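Local coordinates for proto-oncogene vav (Homo sapiens, PDB 6NFA), which acts as a guanine nucleotide exchange factor, probably activating Rho-family GTPases through its DH domain beside PH and C1 domains, at residues Met366-Glu371 / Gly384-Gly389; Met380-Thr385 / Ser398-Cys403; Glu355-Asn360 / Glu402-Val407. All coordinates share one frame; numbering follows the deposited sequence.

Contact 1: Met366-Glu371 / Gly384-Gly389; sequences MFSFEE and GTFYQG. With 9K1 ((2S)-2-{[3-(4-methylphenyl)imidazo[1,2-a]pyrazin-8-yl]amino}-3-(pyridin-3-yl)propan-1-ol), chain D.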
loop_
_atom_site.group_PDB
_atom_site.type_symbol
_atom_site.label_atom_id
_atom_site.label_comp_id
_atom_site.label_asym_id
_atom_site.label_seq_id
_atom_site.Cartn_x
_atom_site.Cartn_y
_atom_site.Cartn_z
ATOM N N MET A 366 9.071 14.956 3.588
ATOM C CA MET A 366 8.328 13.680 3.703
ATOM C C MET A 366 7.142 13.812 4.668
ATOM O O MET A 366 7.301 14.309 5.789
ATOM C CB MET A 366 9.246 12.546 4.198
ATOM C CG MET A 366 10.099 11.912 3.129
ATOM S SD MET A 366 11.201 10.611 3.793
ATOM C CE MET A 366 10.027 9.298 4.116
ATOM N N PHE A 367 5.951 13.386 4.221
ATOM C CA PHE A 367 4.767 13.484 5.052
ATOM C C PHE A 367 3.897 12.232 4.977
ATOM O O PHE A 367 3.824 11.555 3.946
ATOM C CB PHE A 367 3.972 14.723 4.657
ATOM C CG PHE A 367 3.018 15.237 5.699
ATOM C CD1 PHE A 367 3.453 16.094 6.703
ATOM C CD2 PHE A 367 1.659 14.970 5.611
ATOM C CE1 PHE A 367 2.559 16.594 7.649
ATOM C CE2 PHE A 367 0.760 15.504 6.544
ATOM C CZ PHE A 367 1.222 16.307 7.555
ATOM N N SER A 368 3.235 11.941 6.098
ATOM C CA SER A 368 2.307 10.829 6.239
ATOM C C SER A 368 0.934 11.448 6.478
ATOM O O SER A 368 0.714 12.115 7.486
ATOM C CB SER A 368 2.732 9.895 7.369
ATOM O OG SER A 368 2.066 8.652 7.227
ATOM N N PHE A 369 0.044 11.290 5.495
ATOM C CA PHE A 369 -1.304 11.859 5.437
ATOM C C PHE A 369 -2.353 10.958 6.108
ATOM O O PHE A 369 -2.468 9.782 5.762
ATOM C CB PHE A 369 -1.674 12.134 3.961
ATOM C CG PHE A 369 -0.728 13.078 3.261
ATOM C CD1 PHE A 369 0.437 12.607 2.663
ATOM C CD2 PHE A 369 -0.985 14.446 3.229
ATOM C CE1 PHE A 369 1.334 13.489 2.047
ATOM C CE2 PHE A 369 -0.094 15.326 2.604
ATOM C CZ PHE A 369 1.060 14.839 2.017
ATOM N N GLU A 370 -3.097 11.511 7.078
ATOM C CA GLU A 370 -4.167 10.816 7.811
ATOM C C GLU A 370 -5.423 10.683 6.937
ATOM O O GLU A 370 -6.020 9.604 6.867
ATOM C CB GLU A 370 -4.545 11.577 9.108
ATOM C CG GLU A 370 -3.493 11.565 10.212
ATOM C CD GLU A 370 -3.961 11.782 11.648
ATOM O OE1 GLU A 370 -3.093 11.730 12.550
ATOM O OE2 GLU A 370 -5.181 11.970 11.883
ATOM N N GLU A 371 -5.836 11.794 6.300
ATOM C CA GLU A 371 -7.029 11.837 5.462
ATOM C C GLU A 371 -6.699 11.685 3.985
ATOM O O GLU A 371 -5.537 11.839 3.603
ATOM C CB GLU A 371 -7.846 13.119 5.741
ATOM C CG GLU A 371 -7.163 14.418 5.333
ATOM C CD GLU A 371 -7.940 15.675 5.670
ATOM O OE1 GLU A 371 -8.456 16.319 4.727
ATOM O OE2 GLU A 371 -8.032 16.019 6.871
ATOM N N GLY A 384 -1.978 4.921 -0.512
ATOM C CA GLY A 384 -1.449 4.272 0.675
ATOM C C GLY A 384 -1.855 4.918 1.980
ATOM O O GLY A 384 -2.605 5.902 2.007
ATOM N N THR A 385 -1.323 4.356 3.079
ATOM C CA THR A 385 -1.643 4.720 4.466
ATOM C C THR A 385 -0.450 5.240 5.281
ATOM O O THR A 385 -0.621 5.576 6.454
ATOM C CB THR A 385 -2.220 3.470 5.171
ATOM O OG1 THR A 385 -1.299 2.392 5.010
ATOM C CG2 THR A 385 -3.564 3.053 4.617
ATOM N N PHE A 386 0.749 5.283 4.684
ATOM C CA PHE A 386 1.972 5.670 5.385
ATOM C C PHE A 386 2.965 6.306 4.414
ATOM O O PHE A 386 3.290 5.676 3.414
ATOM C CB PHE A 386 2.598 4.397 6.014
ATOM C CG PHE A 386 3.829 4.587 6.862
ATOM C CD1 PHE A 386 3.738 5.151 8.134
ATOM C CD2 PHE A 386 5.066 4.139 6.425
ATOM C CE1 PHE A 386 4.872 5.302 8.933
ATOM C CE2 PHE A 386 6.199 4.273 7.231
ATOM C CZ PHE A 386 6.094 4.849 8.483
ATOM N N TYR A 387 3.461 7.538 4.726
ATOM C CA TYR A 387 4.443 8.343 3.959
ATOM C C TYR A 387 4.226 8.305 2.458
ATOM O O TYR A 387 5.128 8.009 1.692
ATOM C CB TYR A 387 5.893 7.986 4.326
ATOM C CG TYR A 387 6.314 8.642 5.625
ATOM C CD1 TYR A 387 6.699 9.984 5.660
ATOM C CD2 TYR A 387 6.291 7.936 6.827
ATOM C CE1 TYR A 387 7.072 10.598 6.853
ATOM C CE2 TYR A 387 6.652 8.544 8.030
ATOM C CZ TYR A 387 7.048 9.875 8.038
ATOM O OH TYR A 387 7.387 10.502 9.217
ATOM N N GLN A 388 3.003 8.611 2.058
ATOM C CA GLN A 388 2.488 8.572 0.693
ATOM C C GLN A 388 3.120 9.582 -0.265
ATOM O O GLN A 388 3.110 9.351 -1.480
ATOM C CB GLN A 388 0.962 8.736 0.729
ATOM C CG GLN A 388 0.269 7.815 1.738
ATOM C CD GLN A 388 -0.088 8.492 3.037
ATOM O OE1 GLN A 388 0.631 9.355 3.520
ATOM N NE2 GLN A 388 -1.159 8.051 3.686
ATOM N N GLY A 389 3.657 10.677 0.277
ATOM C CA GLY A 389 4.312 11.716 -0.505
ATOM C C GLY A 389 4.958 12.813 0.321
ATOM O O GLY A 389 5.554 12.543 1.371
HETATM C C1 9K1 D . -6.098 5.612 -0.375
HETATM C C3 9K1 D . -8.402 5.455 -0.664
HETATM C C12 9K1 D . -5.178 8.353 2.081
HETATM C C13 9K1 D . -4.077 9.413 1.803
HETATM C C15 9K1 D . -5.102 7.732 3.514
HETATM C C16 9K1 D . -8.504 3.332 -3.218
HETATM C C17 9K1 D . -9.180 2.375 -3.989
HETATM C C18 9K1 D . -8.926 0.995 -3.826
HETATM C C19 9K1 D . -7.969 0.558 -2.884
HETATM C C20 9K1 D . -7.312 1.510 -2.083
HETATM C C21 9K1 D . -9.665 -0.018 -4.702
HETATM C C22 9K1 D . -6.158 6.624 3.691
HETATM C C23 9K1 D . -7.463 6.925 4.156
HETATM C C25 9K1 D . -8.144 4.660 3.908
HETATM C C26 9K1 D . -6.872 4.290 3.440
HETATM C C27 9K1 D . -5.885 5.287 3.322
HETATM N N2 9K1 D . -7.169 5.007 -0.842
HETATM C C4 9K1 D . -8.574 6.606 0.013
HETATM N N5 9K1 D . -7.413 7.279 0.574
HETATM C C6 9K1 D . -6.201 6.849 0.427
HETATM N N7 9K1 D . -5.058 4.984 -0.688
HETATM C C8 9K1 D . -5.408 3.825 -1.465
HETATM C C9 9K1 D . -6.765 3.899 -1.460
HETATM C C10 9K1 D . -7.591 2.890 -2.234
HETATM N N11 9K1 D . -5.125 7.380 0.974
HETATM O O14 9K1 D . -4.383 10.132 0.585
HETATM N N24 9K1 D . -8.417 5.958 4.235
#
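The amide of Gln388 pairs with the backbone of Phe369 through both of its ends. OE1 of Gln388 accepts from Phe369 N at 2.8 Å, the donor lying in the carbonyl plane on a lone pair, and NE2 of Gln388 returns a bond to Phe369 O at 3.0 Å. With both polar ends engaged, the amide has little freedom to flip. A bend at chi2 (100°) brings it there, and OE1 also lies at the edge of the Phe369 ring, close to its plane. NE2 of Gln388 has a second acceptor, Gly384 O at 3.1 Å, approached from above the carbonyl plane, a bond inside its own loop; together with the pair to Phe369, it lets one side chain hold both loops.

Farther along, Tyr387 N donates almost straight to Ser368 OG (3.1 Å, 169° at the hydrogen), while CB of the same serine stands over the face of the Tyr387 ring, 4.0 Å from its centroid. Met366 crosses that ring at about a right angle, its CE 3.7 Å from Tyr387 CD1. Phe367 N bonds to Gly389 O (3.0 Å), the antiparallel hydrogen-bonded pair where strand 364-367 ends and strand 389-392 begins. In the outer shell, Lys275 takes the Tyr387 hydroxyl and Phe386 packs on helix 196-235.

The bound ligand 9K1 reaches Gly384, whose N donates to its N7 at 3.1 Å. Two adjoining loops tied by a glutamine, with backbone groups turned to a ligand between them, are characteristic of the C1 domain, whose diacylglycerol-binding members use the corresponding cleft.

Contact 2: Met380-Thr385 / Ser398-Cys403; sequences MLLRGT and SAHKEC. With ZN (zinc ion), chain C; 9K1 ((2S)-2-{[3-(4-methylphenyl)imidazo[1,2-a]pyrazin-8-yl]amino}-3-(pyridin-3-yl)propan-1-ol), chain D.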
loop_
_atom_site.group_PDB
_atom_site.type_symbol
_atom_site.label_atom_id
_atom_site.label_comp_id
_atom_site.label_asym_id
_atom_site.label_seq_id
_atom_site.Cartn_x
_atom_site.Cartn_y
_atom_site.Cartn_z
ATOM N N MET A 380 -4.053 13.777 -8.826
ATOM C CA MET A 380 -4.273 12.368 -8.487
ATOM C C MET A 380 -3.985 12.078 -7.006
ATOM O O MET A 380 -3.202 12.783 -6.370
ATOM C CB MET A 380 -3.454 11.443 -9.399
ATOM C CG MET A 380 -4.002 11.388 -10.811
ATOM S SD MET A 380 -3.131 10.226 -11.874
ATOM C CE MET A 380 -3.874 8.650 -11.342
ATOM N N LEU A 381 -4.610 11.024 -6.477
ATOM C CA LEU A 381 -4.519 10.548 -5.085
ATOM C C LEU A 381 -3.097 10.184 -4.658
ATOM O O LEU A 381 -2.355 9.564 -5.430
ATOM C CB LEU A 381 -5.418 9.290 -4.948
ATOM C CG LEU A 381 -5.417 8.516 -3.619
ATOM C CD1 LEU A 381 -6.246 9.226 -2.549
ATOM C CD2 LEU A 381 -5.829 7.051 -3.816
ATOM N N LEU A 382 -2.744 10.532 -3.409
ATOM C CA LEU A 382 -1.499 10.118 -2.766
ATOM C C LEU A 382 -1.866 8.760 -2.136
ATOM O O LEU A 382 -2.558 8.699 -1.124
ATOM C CB LEU A 382 -1.068 11.163 -1.714
ATOM C CG LEU A 382 -0.361 12.406 -2.287
ATOM C CD1 LEU A 382 -0.527 13.577 -1.381
ATOM C CD2 LEU A 382 1.112 12.164 -2.440
ATOM N N ARG A 383 -1.545 7.689 -2.835
ATOM C CA ARG A 383 -1.937 6.327 -2.479
ATOM C C ARG A 383 -1.257 5.776 -1.239
ATOM O O ARG A 383 -0.074 6.057 -1.004
ATOM C CB ARG A 383 -1.664 5.373 -3.657
ATOM C CG ARG A 383 -2.341 5.745 -4.969
ATOM C CD ARG A 383 -1.759 4.879 -6.054
ATOM N NE ARG A 383 -2.305 5.205 -7.369
ATOM C CZ ARG A 383 -1.719 4.881 -8.515
ATOM N NH1 ARG A 383 -0.555 4.244 -8.515
ATOM N NH2 ARG A 383 -2.281 5.208 -9.668
ATOM N N GLY A 384 -1.978 4.921 -0.512
ATOM C CA GLY A 384 -1.449 4.272 0.675
ATOM C C GLY A 384 -1.855 4.918 1.980
ATOM O O GLY A 384 -2.605 5.902 2.007
ATOM N N THR A 385 -1.323 4.356 3.079
ATOM C CA THR A 385 -1.643 4.720 4.466
ATOM C C THR A 385 -0.450 5.240 5.281
ATOM O O THR A 385 -0.621 5.576 6.454
ATOM C CB THR A 385 -2.220 3.470 5.171
ATOM O OG1 THR A 385 -1.299 2.392 5.010
ATOM C CG2 THR A 385 -3.564 3.053 4.617
ATOM N N SER A 398 0.392 19.469 -0.983
ATOM C CA SER A 398 0.722 18.037 -0.978
ATOM C C SER A 398 1.124 17.633 -2.372
ATOM O O SER A 398 0.583 18.197 -3.313
ATOM C CB SER A 398 -0.504 17.221 -0.586
ATOM O OG SER A 398 -1.233 17.831 0.467
ATOM N N ALA A 399 2.032 16.652 -2.535
ATOM C CA ALA A 399 2.436 16.184 -3.881
ATOM C C ALA A 399 3.165 14.845 -3.877
ATOM O O ALA A 399 3.681 14.435 -2.849
ATOM C CB ALA A 399 3.306 17.235 -4.577
ATOM N N HIS A 400 3.251 14.193 -5.035
ATOM C CA HIS A 400 3.998 12.960 -5.191
ATOM C C HIS A 400 5.471 13.301 -5.306
ATOM O O HIS A 400 5.811 14.439 -5.672
ATOM C CB HIS A 400 3.583 12.260 -6.479
ATOM C CG HIS A 400 2.179 11.761 -6.484
ATOM N ND1 HIS A 400 1.238 12.273 -7.353
ATOM C CD2 HIS A 400 1.610 10.777 -5.753
ATOM C CE1 HIS A 400 0.126 11.599 -7.117
ATOM N NE2 HIS A 400 0.298 10.695 -6.157
ATOM N N LYS A 401 6.351 12.293 -5.049
ATOM C CA LYS A 401 7.800 12.470 -5.138
ATOM C C LYS A 401 8.245 13.036 -6.512
ATOM O O LYS A 401 9.075 13.937 -6.567
ATOM C CB LYS A 401 8.567 11.156 -4.796
ATOM C CG LYS A 401 10.066 11.396 -4.547
ATOM C CD LYS A 401 10.878 10.186 -4.190
ATOM C CE LYS A 401 12.350 10.547 -4.058
ATOM N NZ LYS A 401 13.237 9.369 -4.271
ATOM N N GLU A 402 7.666 12.512 -7.596
ATOM C CA GLU A 402 7.978 12.837 -8.990
ATOM C C GLU A 402 7.225 14.063 -9.568
ATOM O O GLU A 402 7.405 14.360 -10.747
ATOM C CB GLU A 402 7.754 11.576 -9.875
ATOM C CG GLU A 402 6.319 11.042 -9.945
ATOM C CD GLU A 402 5.771 10.142 -8.841
ATOM O OE1 GLU A 402 6.417 10.001 -7.771
ATOM O OE2 GLU A 402 4.658 9.598 -9.047
ATOM N N CYS A 403 6.432 14.778 -8.750
ATOM C CA CYS A 403 5.607 15.920 -9.150
ATOM C C CYS A 403 6.062 17.273 -8.582
ATOM O O CYS A 403 5.537 18.298 -9.028
ATOM C CB CYS A 403 4.136 15.661 -8.811
ATOM S SG CYS A 403 3.330 14.388 -9.834
HETATM ZN ZN ZN C . 1.391 14.060 -8.612
HETATM C C1 9K1 D . -6.098 5.612 -0.375
HETATM C C3 9K1 D . -8.402 5.455 -0.664
HETATM C C12 9K1 D . -5.178 8.353 2.081
HETATM C C13 9K1 D . -4.077 9.413 1.803
HETATM C C15 9K1 D . -5.102 7.732 3.514
HETATM C C16 9K1 D . -8.504 3.332 -3.218
HETATM C C17 9K1 D . -9.180 2.375 -3.989
HETATM C C18 9K1 D . -8.926 0.995 -3.826
HETATM C C19 9K1 D . -7.969 0.558 -2.884
HETATM C C20 9K1 D . -7.312 1.510 -2.083
HETATM C C21 9K1 D . -9.665 -0.018 -4.702
HETATM C C22 9K1 D . -6.158 6.624 3.691
HETATM C C23 9K1 D . -7.463 6.925 4.156
HETATM C C25 9K1 D . -8.144 4.660 3.908
HETATM C C26 9K1 D . -6.872 4.290 3.440
HETATM C C27 9K1 D . -5.885 5.287 3.322
HETATM N N2 9K1 D . -7.169 5.007 -0.842
HETATM C C4 9K1 D . -8.574 6.606 0.013
HETATM N N5 9K1 D . -7.413 7.279 0.574
HETATM C C6 9K1 D . -6.201 6.849 0.427
HETATM N N7 9K1 D . -5.058 4.984 -0.688
HETATM C C8 9K1 D . -5.408 3.825 -1.465
HETATM C C9 9K1 D . -6.765 3.899 -1.460
HETATM C C10 9K1 D . -7.591 2.890 -2.234
HETATM N N11 9K1 D . -5.125 7.380 0.974
HETATM O O14 9K1 D . -4.383 10.132 0.585
HETATM N N24 9K1 D . -8.417 5.958 4.235
#
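Ser398 begins the contact by directing its CB at the Leu382 branch, 3.7 Å from CD1. Ala399 turns its own methyl away, yet its carbonyl O comes within 3.5 Å of Leu382 CD2. The leucine fork is thus shared out: CD1 meets Ser398, and CD2 meets Ala399 and then the His400 ring.

His400 does most of the joining. Its CG stands anti to its own carbonyl carbon (chi1 -66°), which brings the ring up to the 380-385 loop; ND1 binds zinc at 2.2 Å, while NE2 donates to Leu381 O at 3.0 Å. The acceptor sits in the ring plane, although the donor is 46° above the carbonyl plane. This second-shell bond fixes the rotation of the ring that the metal holds from its other side. CD2 of His400 also packs 3.6 Å from Leu382 CD2. Cys403 adds its SG to the zinc at 2.3 Å, and Cys375 and Cys378 complete a site of three cysteines and one histidine.

The loop 380-385 lies between metal and ligand: Leu381 O takes the bond of the zinc-bound histidine, and Leu382 O one from 9K1 O14 at 2.9 Å. Outside it stands helix 196-235, where Arg383 forms a salt bridge with Asp211, while Ala399 bonds through its backbone to Tyr390 of strand 389-392.

Contact 3: Glu355-Asn360 / Glu402-Val407; sequences ENATAN and ECLGRV. With ZN (zinc ion), chain C.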
loop_
_atom_site.group_PDB
_atom_site.type_symbol
_atom_site.label_atom_id
_atom_site.label_comp_id
_atom_site.label_asym_id
_atom_site.label_seq_id
_atom_site.Cartn_x
_atom_site.Cartn_y
_atom_site.Cartn_z
ATOM N N GLU A 355 14.601 15.456 -5.824
ATOM C CA GLU A 355 14.846 16.416 -6.887
ATOM C C GLU A 355 13.696 17.409 -6.836
ATOM O O GLU A 355 12.554 17.016 -6.592
ATOM C CB GLU A 355 14.905 15.673 -8.230
ATOM C CG GLU A 355 15.276 16.513 -9.439
ATOM C CD GLU A 355 15.115 15.789 -10.767
ATOM O OE1 GLU A 355 14.260 16.214 -11.578
ATOM O OE2 GLU A 355 15.833 14.785 -10.990
ATOM N N ASN A 356 14.026 18.692 -6.929
ATOM C CA ASN A 356 13.083 19.815 -6.919
ATOM C C ASN A 356 12.332 19.994 -5.602
ATOM O O ASN A 356 11.257 20.578 -5.593
ATOM C CB ASN A 356 12.111 19.741 -8.112
ATOM C CG ASN A 356 12.784 19.998 -9.428
ATOM O OD1 ASN A 356 13.406 21.039 -9.637
ATOM N ND2 ASN A 356 12.671 19.063 -10.344
ATOM N N ALA A 357 12.928 19.566 -4.480
ATOM C CA ALA A 357 12.337 19.723 -3.141
ATOM C C ALA A 357 12.250 21.201 -2.736
ATOM O O ALA A 357 11.355 21.571 -1.965
ATOM C CB ALA A 357 13.143 18.949 -2.112
ATOM N N THR A 358 13.164 22.047 -3.285
ATOM C CA THR A 358 13.202 23.485 -2.998
ATOM C C THR A 358 12.844 24.352 -4.232
ATOM O O THR A 358 13.121 25.556 -4.248
ATOM C CB THR A 358 14.542 23.894 -2.341
ATOM O OG1 THR A 358 15.638 23.409 -3.128
ATOM C CG2 THR A 358 14.650 23.455 -0.853
ATOM N N ALA A 359 12.179 23.755 -5.227
ATOM C CA ALA A 359 11.766 24.437 -6.446
ATOM C C ALA A 359 10.594 25.401 -6.200
ATOM O O ALA A 359 9.733 25.142 -5.349
ATOM C CB ALA A 359 11.373 23.415 -7.494
ATOM N N ASN A 360 10.576 26.523 -6.955
ATOM C CA ASN A 360 9.527 27.544 -6.963
ATOM C C ASN A 360 9.136 28.059 -5.567
ATOM O O ASN A 360 7.950 28.235 -5.273
ATOM C CB ASN A 360 8.307 27.020 -7.755
ATOM C CG ASN A 360 8.704 26.463 -9.121
ATOM O OD1 ASN A 360 8.472 25.291 -9.446
ATOM N ND2 ASN A 360 9.422 27.254 -9.914
ATOM N N GLU A 402 7.666 12.512 -7.596
ATOM C CA GLU A 402 7.978 12.837 -8.990
ATOM C C GLU A 402 7.225 14.063 -9.568
ATOM O O GLU A 402 7.405 14.360 -10.747
ATOM C CB GLU A 402 7.754 11.576 -9.875
ATOM C CG GLU A 402 6.319 11.042 -9.945
ATOM C CD GLU A 402 5.771 10.142 -8.841
ATOM O OE1 GLU A 402 6.417 10.001 -7.771
ATOM O OE2 GLU A 402 4.658 9.598 -9.047
ATOM N N CYS A 403 6.432 14.778 -8.750
ATOM C CA CYS A 403 5.607 15.920 -9.150
ATOM C C CYS A 403 6.062 17.273 -8.582
ATOM O O CYS A 403 5.537 18.298 -9.028
ATOM C CB CYS A 403 4.136 15.661 -8.811
ATOM S SG CYS A 403 3.330 14.388 -9.834
ATOM N N LEU A 404 6.988 17.286 -7.590
ATOM C CA LEU A 404 7.478 18.480 -6.868
ATOM C C LEU A 404 7.797 19.712 -7.758
ATOM O O LEU A 404 7.345 20.813 -7.441
ATOM C CB LEU A 404 8.688 18.151 -5.966
ATOM C CG LEU A 404 8.556 17.001 -4.945
ATOM C CD1 LEU A 404 9.777 16.938 -4.061
ATOM C CD2 LEU A 404 7.299 17.127 -4.078
ATOM N N GLY A 405 8.532 19.520 -8.853
ATOM C CA GLY A 405 8.876 20.605 -9.775
ATOM C C GLY A 405 7.707 21.199 -10.554
ATOM O O GLY A 405 7.810 22.312 -11.084
ATOM N N ARG A 406 6.586 20.460 -10.623
ATOM C CA ARG A 406 5.391 20.834 -11.356
ATOM C C ARG A 406 4.384 21.548 -10.487
ATOM O O ARG A 406 3.437 22.134 -11.017
ATOM C CB ARG A 406 4.763 19.596 -12.033
ATOM C CG ARG A 406 5.601 18.948 -13.153
ATOM C CD ARG A 406 6.382 19.947 -14.000
ATOM N NE ARG A 406 5.507 20.912 -14.670
ATOM C CZ ARG A 406 5.803 22.195 -14.859
ATOM N NH1 ARG A 406 6.958 22.688 -14.424
ATOM N NH2 ARG A 406 4.944 22.995 -15.479
ATOM N N VAL A 407 4.558 21.494 -9.156
ATOM C CA VAL A 407 3.623 22.162 -8.244
ATOM C C VAL A 407 3.639 23.715 -8.450
ATOM O O VAL A 407 4.672 24.264 -8.847
ATOM C CB VAL A 407 3.749 21.750 -6.751
ATOM C CG1 VAL A 407 2.829 22.572 -5.854
ATOM C CG2 VAL A 407 3.489 20.286 -6.570
HETATM ZN ZN ZN C . 1.391 14.060 -8.612
HETATM O O HOH W 1 9.825 17.218 -9.850
#
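Glu355 meets the second segment through its backbone: its carbonyl O lies 3.8 Å from Leu404 CD1. Asn356 follows with a left-handed backbone (phi 65°) and points its CB at the start of the short helical turn 404-406. Its carbonyl O rests 3.6 Å from Leu404 CB, and its CB lies 3.7 Å from Gly405 N. That NH is not bonded to the asparagine directly. It donates to a water at 2.8 Å, and the same water accepts a weak, longer bond from Asn356 ND2, so a single solvent molecule bridges the amide to the turn. Gly405 has no side chain, and this allows the asparagine to lie close over its backbone.

A type I beta turn runs from Asn356 to Ala359. Within it, Ala357 places its CA 3.9 Å from Leu404 CD1, with its methyl touching the same branch more loosely. Leu404 reaches this position with CG anti to its own carbonyl carbon (chi1 -53°); it is buried, and it also packs on Pro354, Phe364 and Ala399. Ala359 then turns its CB toward Gly405, at 4.4 Å from CA. Asn360 again has positive phi (50°), and its OD1 as modelled lies 3.5 Å from Gly405 O. Two acceptors face each other there, and no bond joins them.

Arg406 N bonds back to Cys403 O, closing the helical turn 404-406 behind the zinc ligand. The contact thus brings the chain just ahead of strand 364-367 onto the turn that carries a zinc ligand of the C1 fold, with Ala357 bonded to Phe364 and Asn360 to Cys410 through the backbone. Between these two segments it rests on van der Waals packing, with one water-mediated polar link whose Asn356 half is weak.

All three contacts lie in or around the C1 fold. Along the chain 355-360 comes first, then 366-371, 380-385 running into 384-389, and last 398-403 running into 402-407, so contact 3 brackets the other two. Contacts 1 and 2 have centres 8 Å apart, share Gly384 and Thr385, touch 9K1 and reach the same three-stranded sheet; Leu382 CD2 packs on Gly389 CA between them. Contact 2 meets contact 3 through Ala399, 13 Å between centres, and both include Cys403 on the same zinc. Contacts 1 and 3 do not touch, their centres 18 Å apart. Packing thus runs without a break from the ligand pocket through one zinc site to the loop after helix 335-352.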